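PDB 4W88: xyloglucan-specific endo-beta-1,4-glucanase from Uncultured bacterium, which catalyses the endo-hydrolysis of beta-1,4-glucosidic linkages in the backbone of the plant cell-wall polysaccharide xyloglucan. Local coordinates for residues N20-T25 against L81-E86; Y259-G264 against D297-F302. The protein carries 1 engineered substitution. One frame throughout, in Å; residues are numbered along the deposited sequence.

Interaction 1: residues N20-T25 against L81-E86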
loop_
_atom_site.group_PDB
_atom_site.type_symbol
_atom_site.label_atom_id
_atom_site.label_comp_id
_atom_site.label_asym_id
_atom_site.label_seq_id
_atom_site.Cartn_x
_atom_site.Cartn_y
_atom_site.Cartn_z
ATOM N N ASN A 20 4.526 3.708 9.406
ATOM C CA ASN A 20 5.652 3.823 10.354
ATOM C C ASN A 20 5.361 3.089 11.679
ATOM O O ASN A 20 5.667 3.621 12.771
ATOM C CB ASN A 20 6.057 5.297 10.598
ATOM C CG ASN A 20 6.934 5.859 9.493
ATOM O OD1 ASN A 20 6.976 5.341 8.337
ATOM N ND2 ASN A 20 7.581 6.947 9.779
ATOM N N THR A 21 4.665 1.949 11.524
ATOM C CA THR A 21 4.115 1.176 12.685
ATOM C C THR A 21 4.608 -0.266 12.567
ATOM O O THR A 21 5.787 -0.488 12.873
ATOM C CB THR A 21 2.616 1.425 12.791
ATOM O OG1 THR A 21 2.350 2.843 12.779
ATOM C CG2 THR A 21 2.004 0.817 13.973
ATOM N N LEU A 22 3.799 -1.207 12.059
ATOM C CA LEU A 22 4.278 -2.571 11.914
ATOM C C LEU A 22 5.347 -2.711 10.803
ATOM O O LEU A 22 6.038 -3.733 10.713
ATOM C CB LEU A 22 3.131 -3.515 11.713
ATOM C CG LEU A 22 2.116 -3.519 12.866
ATOM C CD1 LEU A 22 1.014 -4.474 12.480
ATOM C CD2 LEU A 22 2.729 -3.999 14.163
ATOM N N ASP A 23 5.464 -1.681 9.974
ATOM C CA ASP A 23 6.457 -1.569 8.925
ATOM C C ASP A 23 7.782 -1.059 9.420
ATOM O O ASP A 23 8.782 -1.164 8.699
ATOM C CB ASP A 23 5.989 -0.656 7.767
ATOM C CG ASP A 23 5.324 0.646 8.243
ATOM O OD1 ASP A 23 4.452 0.639 9.171
ATOM O OD2 ASP A 23 5.645 1.709 7.621
ATOM N N ALA A 24 7.795 -0.502 10.619
ATOM C CA ALA A 24 9.041 -0.041 11.198
ATOM C C ALA A 24 10.027 -1.191 11.437
ATOM O O ALA A 24 9.642 -2.281 11.799
ATOM C CB ALA A 24 8.775 0.715 12.491
ATOM N N THR A 25 11.313 -0.900 11.329
ATOM C CA THR A 25 12.363 -1.954 11.241
ATOM C C THR A 25 13.325 -1.948 12.415
ATOM O O THR A 25 14.283 -2.727 12.436
ATOM C CB THR A 25 13.166 -1.765 9.968
ATOM O OG1 THR A 25 13.874 -0.520 10.015
ATOM C CG2 THR A 25 12.266 -1.908 8.722
ATOM N N LEU A 81 3.586 -12.689 14.507
ATOM C CA LEU A 81 2.380 -13.053 13.820
ATOM C C LEU A 81 1.100 -12.784 14.654
ATOM O O LEU A 81 0.104 -12.264 14.095
ATOM C CB LEU A 81 2.433 -14.532 13.447
ATOM C CG LEU A 81 1.244 -15.057 12.634
ATOM C CD1 LEU A 81 1.088 -14.327 11.351
ATOM C CD2 LEU A 81 1.485 -16.513 12.287
ATOM N N ALA A 82 1.131 -13.082 15.947
ATOM C CA ALA A 82 0.025 -12.778 16.852
ATOM C C ALA A 82 -0.313 -11.299 16.901
ATOM O O ALA A 82 -1.480 -10.925 16.843
ATOM C CB ALA A 82 0.239 -13.349 18.213
ATOM N N ARG A 83 0.714 -10.454 16.922
ATOM C CA ARG A 83 0.479 -9.017 16.962
ATOM C C ARG A 83 -0.101 -8.475 15.692
ATOM O O ARG A 83 -1.026 -7.689 15.728
ATOM C CB ARG A 83 1.756 -8.274 17.353
ATOM C CG ARG A 83 1.583 -6.785 17.452
ATOM C CD ARG A 83 0.458 -6.390 18.418
ATOM N NE ARG A 83 0.315 -4.957 18.399
ATOM C CZ ARG A 83 -0.799 -4.306 18.753
ATOM N NH1 ARG A 83 -1.850 -4.949 19.217
ATOM N NH2 ARG A 83 -0.880 -3.013 18.580
ATOM N N VAL A 84 0.429 -8.930 14.570
ATOM C CA VAL A 84 -0.136 -8.584 13.258
ATOM C C VAL A 84 -1.605 -8.947 13.197
ATOM O O VAL A 84 -2.438 -8.113 12.826
ATOM C CB VAL A 84 0.618 -9.276 12.148
ATOM C CG1 VAL A 84 -0.022 -9.003 10.815
ATOM C CG2 VAL A 84 2.076 -8.729 12.102
ATOM N N LYS A 85 -1.937 -10.171 13.664
ATOM C CA LYS A 85 -3.333 -10.602 13.687
ATOM C C LYS A 85 -4.207 -9.700 14.619
ATOM O O LYS A 85 -5.350 -9.384 14.287
ATOM C CB LYS A 85 -3.372 -12.040 14.133
ATOM C CG LYS A 85 -4.738 -12.614 14.278
ATOM C CD LYS A 85 -4.755 -14.175 14.462
ATOM C CE LYS A 85 -4.530 -14.816 13.115
ATOM N NZ LYS A 85 -4.903 -16.305 13.168
ATOM N N GLU A 86 -3.678 -9.267 15.771
ATOM C CA GLU A 86 -4.400 -8.365 16.679
ATOM C C GLU A 86 -4.770 -7.054 15.989
ATOM O O GLU A 86 -5.827 -6.550 16.193
ATOM C CB GLU A 86 -3.603 -7.989 17.896
ATOM C CG GLU A 86 -3.452 -8.997 18.928
ATOM C CD GLU A 86 -3.058 -8.323 20.214
ATOM O OE1 GLU A 86 -2.130 -7.599 20.287
ATOM O OE2 GLU A 86 -3.723 -8.521 21.199
#

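Interaction 2: residues Y259-G264 against D297-F302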
loop_
_atom_site.group_PDB
_atom_site.type_symbol
_atom_site.label_atom_id
_atom_site.label_comp_id
_atom_site.label_asym_id
_atom_site.label_seq_id
_atom_site.Cartn_x
_atom_site.Cartn_y
_atom_site.Cartn_z
ATOM N N TYR A 259 -3.643 0.953 -19.971
ATOM C CA TYR A 259 -3.090 -0.397 -19.770
ATOM C C TYR A 259 -3.853 -1.272 -18.789
ATOM O O TYR A 259 -3.685 -2.478 -18.813
ATOM C CB TYR A 259 -1.643 -0.273 -19.326
ATOM C CG TYR A 259 -0.701 0.145 -20.430
ATOM C CD1 TYR A 259 -0.138 -0.814 -21.264
ATOM C CD2 TYR A 259 -0.389 1.475 -20.662
ATOM C CE1 TYR A 259 0.708 -0.452 -22.286
ATOM C CE2 TYR A 259 0.453 1.837 -21.715
ATOM C CZ TYR A 259 0.991 0.854 -22.500
ATOM O OH TYR A 259 1.825 1.112 -23.527
ATOM N N LEU A 260 -4.689 -0.658 -17.941
ATOM C CA LEU A 260 -5.358 -1.385 -16.862
ATOM C C LEU A 260 -6.868 -1.142 -16.867
ATOM O O LEU A 260 -7.646 -2.053 -17.131
ATOM C CB LEU A 260 -4.688 -1.058 -15.475
ATOM C CG LEU A 260 -3.237 -1.508 -15.329
ATOM C CD1 LEU A 260 -2.563 -0.957 -14.055
ATOM C CD2 LEU A 260 -3.129 -2.994 -15.327
ATOM N N ILE A 261 -7.290 0.085 -16.609
ATOM C CA ILE A 261 -8.713 0.319 -16.337
ATOM C C ILE A 261 -9.503 -0.017 -17.578
ATOM O O ILE A 261 -10.570 -0.658 -17.496
ATOM C CB ILE A 261 -8.974 1.770 -15.912
ATOM C CG1 ILE A 261 -8.282 2.061 -14.577
ATOM C CG2 ILE A 261 -10.466 2.072 -15.853
ATOM C CD1 ILE A 261 -8.172 3.529 -14.252
ATOM N N ASP A 262 -9.032 0.434 -18.735
ATOM C CA ASP A 262 -9.824 0.220 -19.985
ATOM C C ASP A 262 -9.714 -1.205 -20.570
ATOM O O ASP A 262 -10.379 -1.569 -21.495
ATOM C CB ASP A 262 -9.476 1.262 -21.013
ATOM C CG ASP A 262 -9.918 2.687 -20.623
ATOM O OD1 ASP A 262 -10.753 2.924 -19.679
ATOM O OD2 ASP A 262 -9.409 3.597 -21.288
ATOM N N LYS A 263 -8.858 -1.991 -19.944
ATOM C CA LYS A 263 -8.839 -3.378 -20.188
ATOM C C LYS A 263 -9.593 -4.162 -19.137
ATOM O O LYS A 263 -9.566 -5.404 -19.149
ATOM C CB LYS A 263 -7.397 -3.875 -20.214
ATOM C CG LYS A 263 -6.486 -3.292 -21.285
ATOM C CD LYS A 263 -5.235 -4.181 -21.255
ATOM C CE LYS A 263 -4.127 -3.745 -22.177
ATOM N NZ LYS A 263 -4.588 -3.742 -23.589
ATOM N N GLY A 264 -10.287 -3.490 -18.243
ATOM C CA GLY A 264 -11.089 -4.182 -17.217
ATOM C C GLY A 264 -10.334 -4.815 -16.056
ATOM O O GLY A 264 -10.823 -5.728 -15.424
ATOM N N ASP A 297 -13.349 6.855 -12.622
ATOM C CA ASP A 297 -13.492 5.436 -12.920
ATOM C C ASP A 297 -13.694 4.582 -11.652
ATOM O O ASP A 297 -13.530 3.358 -11.677
ATOM C CB ASP A 297 -12.303 4.929 -13.752
ATOM C CG ASP A 297 -12.211 5.621 -15.081
ATOM O OD1 ASP A 297 -13.018 5.219 -15.962
ATOM O OD2 ASP A 297 -11.429 6.618 -15.224
ATOM N N GLY A 298 -14.059 5.225 -10.556
ATOM C CA GLY A 298 -14.277 4.549 -9.275
ATOM C C GLY A 298 -13.040 3.852 -8.711
ATOM O O GLY A 298 -13.151 2.813 -7.987
ATOM N N VAL A 299 -11.873 4.416 -9.014
ATOM C CA VAL A 299 -10.620 3.864 -8.470
ATOM C C VAL A 299 -10.440 4.394 -7.061
ATOM O O VAL A 299 -10.622 5.594 -6.800
ATOM C CB VAL A 299 -9.424 4.238 -9.380
ATOM C CG1 VAL A 299 -8.095 3.791 -8.784
ATOM C CG2 VAL A 299 -9.626 3.638 -10.764
ATOM N N LYS A 300 -10.089 3.497 -6.153
ATOM C CA LYS A 300 -9.927 3.823 -4.743
ATOM C C LYS A 300 -8.453 4.064 -4.396
ATOM O O LYS A 300 -7.543 3.497 -5.062
ATOM C CB LYS A 300 -10.510 2.708 -3.887
ATOM C CG LYS A 300 -11.946 2.324 -4.268
ATOM C CD LYS A 300 -12.910 3.509 -4.060
ATOM C CE LYS A 300 -14.311 3.122 -4.486
ATOM N NZ LYS A 300 -15.123 4.323 -4.292
ATOM N N CYS A 301 -8.240 4.885 -3.372
ATOM C CA CYS A 301 -6.905 5.137 -2.894
ATOM C C CYS A 301 -6.861 5.010 -1.383
ATOM O O CYS A 301 -7.890 5.125 -0.671
ATOM C CB CYS A 301 -6.401 6.538 -3.334
ATOM S SG CYS A 301 -7.263 7.951 -2.702
ATOM N N PHE A 302 -5.624 4.811 -0.913
ATOM C CA PHE A 302 -5.293 4.742 0.492
ATOM C C PHE A 302 -4.239 5.792 0.818
ATOM O O PHE A 302 -3.153 5.804 0.217
ATOM C CB PHE A 302 -4.738 3.346 0.847
ATOM C CG PHE A 302 -5.728 2.220 0.823
ATOM C CD1 PHE A 302 -6.314 1.795 -0.382
ATOM C CD2 PHE A 302 -6.103 1.575 1.992
ATOM C CE1 PHE A 302 -7.243 0.762 -0.398
ATOM C CE2 PHE A 302 -7.039 0.548 1.956
ATOM C CZ PHE A 302 -7.632 0.162 0.793
#

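Interaction 1: residues N20-T25 against L81-E86
Leu22, in the loop that follows the first strand of the TIM barrel, reaches across to Arg83 and Val84 on helix 78-92, the helix after the second strand. Its two methyl branches divide the work. With chi2 at 178°, CD1 continues the line of the chain away from CA and meets the helix at Val84, where the backbone CA lies 4.3 Å from Leu22 CD1. The Val84 CG2 methyl comes in beside it, 4.4 Å from that same Leu22 CD1. Leu22 CD2 turns instead to the aliphatic start of Arg83 and approaches its CG at 4.5 Å. Trp80 and Val87 of the same helix also touch Leu22.

Beyond CG, Arg83 becomes strongly polar. Its NH1 forms a salt bridge with Glu86 OE1 at 2.9 Å, the carboxylate carbon lying at the guanidinium edge while the nitrogen sits well above the carboxylate plane. NE pairs with Glu34, and NH2 with the Thr42 carbonyl.

The loop is braced from its own side. Asp23 OD1 accepts Thr21 N at 2.7 Å in a nearly straight bond (165°), OD2 takes Asn20 N, and a type I turn runs from Thr21 to Ala24. Loop and helix meet through carbon alone, at loose van der Waals distances, while Glu86, Glu34 and Thr42 hold the Arg83 guanidinium and the loop itself holds the Asp23 carboxylate.

Interaction 2: residues Y259-G264 against D297-F302
Ile261 has CG2 anti to its backbone N and CG1 beside that nitrogen (chi1 -65°), and chi2 of 165° then carries CD1 outward, so the two methyls of one residue serve two different partners. Ile261 CD1 packs 3.8 Å from Val299 CG2, the valine branch that lies anti to its own carbonyl carbon. Ile261 CG2 rests 4.0 Å from Asp297 CB and almost equally near the carboxylate carbon of that aspartate. The isoleucine slants across both neighbours rather than running alongside either.

These residues sit where two barrel helices finish, at the end where the strands begin. Helix 246-261 closes in a Schellman motif with Gly264 at positive phi, its N bonded to Ile261 O at 2.9 Å. A second Schellman motif, with Gly298 as its C-prime residue, ends helix 280-295 and turns the chain through Val299 into the last barrel strand.

Asp297 lays its aliphatic CB against Ile261 while its oxygens face polar partners: OD2 is hydrogen-bonded to Tyr253 OH, and OD1 forms a salt bridge with Lys257. That lysine also pairs with Asp262 OD1, which lies 4.9 Å from Asp297 OD1, and its positive charge probably offsets the repulsion between the two carboxylates. Tyr253, besides holding OD2, touches the side chains of both Ile261 and Val299.

How the interactions relate
Interactions 1 and 2 lie on opposite sides of the chain's centre, with their own centres 29 Å apart and their nearest atoms about 12 Å apart. They sit toward different ends of the barrel: 20-25 follows the C-terminal end of a strand, the end where TIM-barrel enzymes carry their active sites, whereas 297-299 leads into the start of one. Strand 300-305 relates the two: it begins in interaction 2, and further along its Trp304 touches Asn20 and Asp23 in the interaction 1 loop. Neither contact includes the glycan-pocket residues, such as Glu149, Trp159 and Tyr228; both join peripheral helices to neighbouring elements of the same barrel.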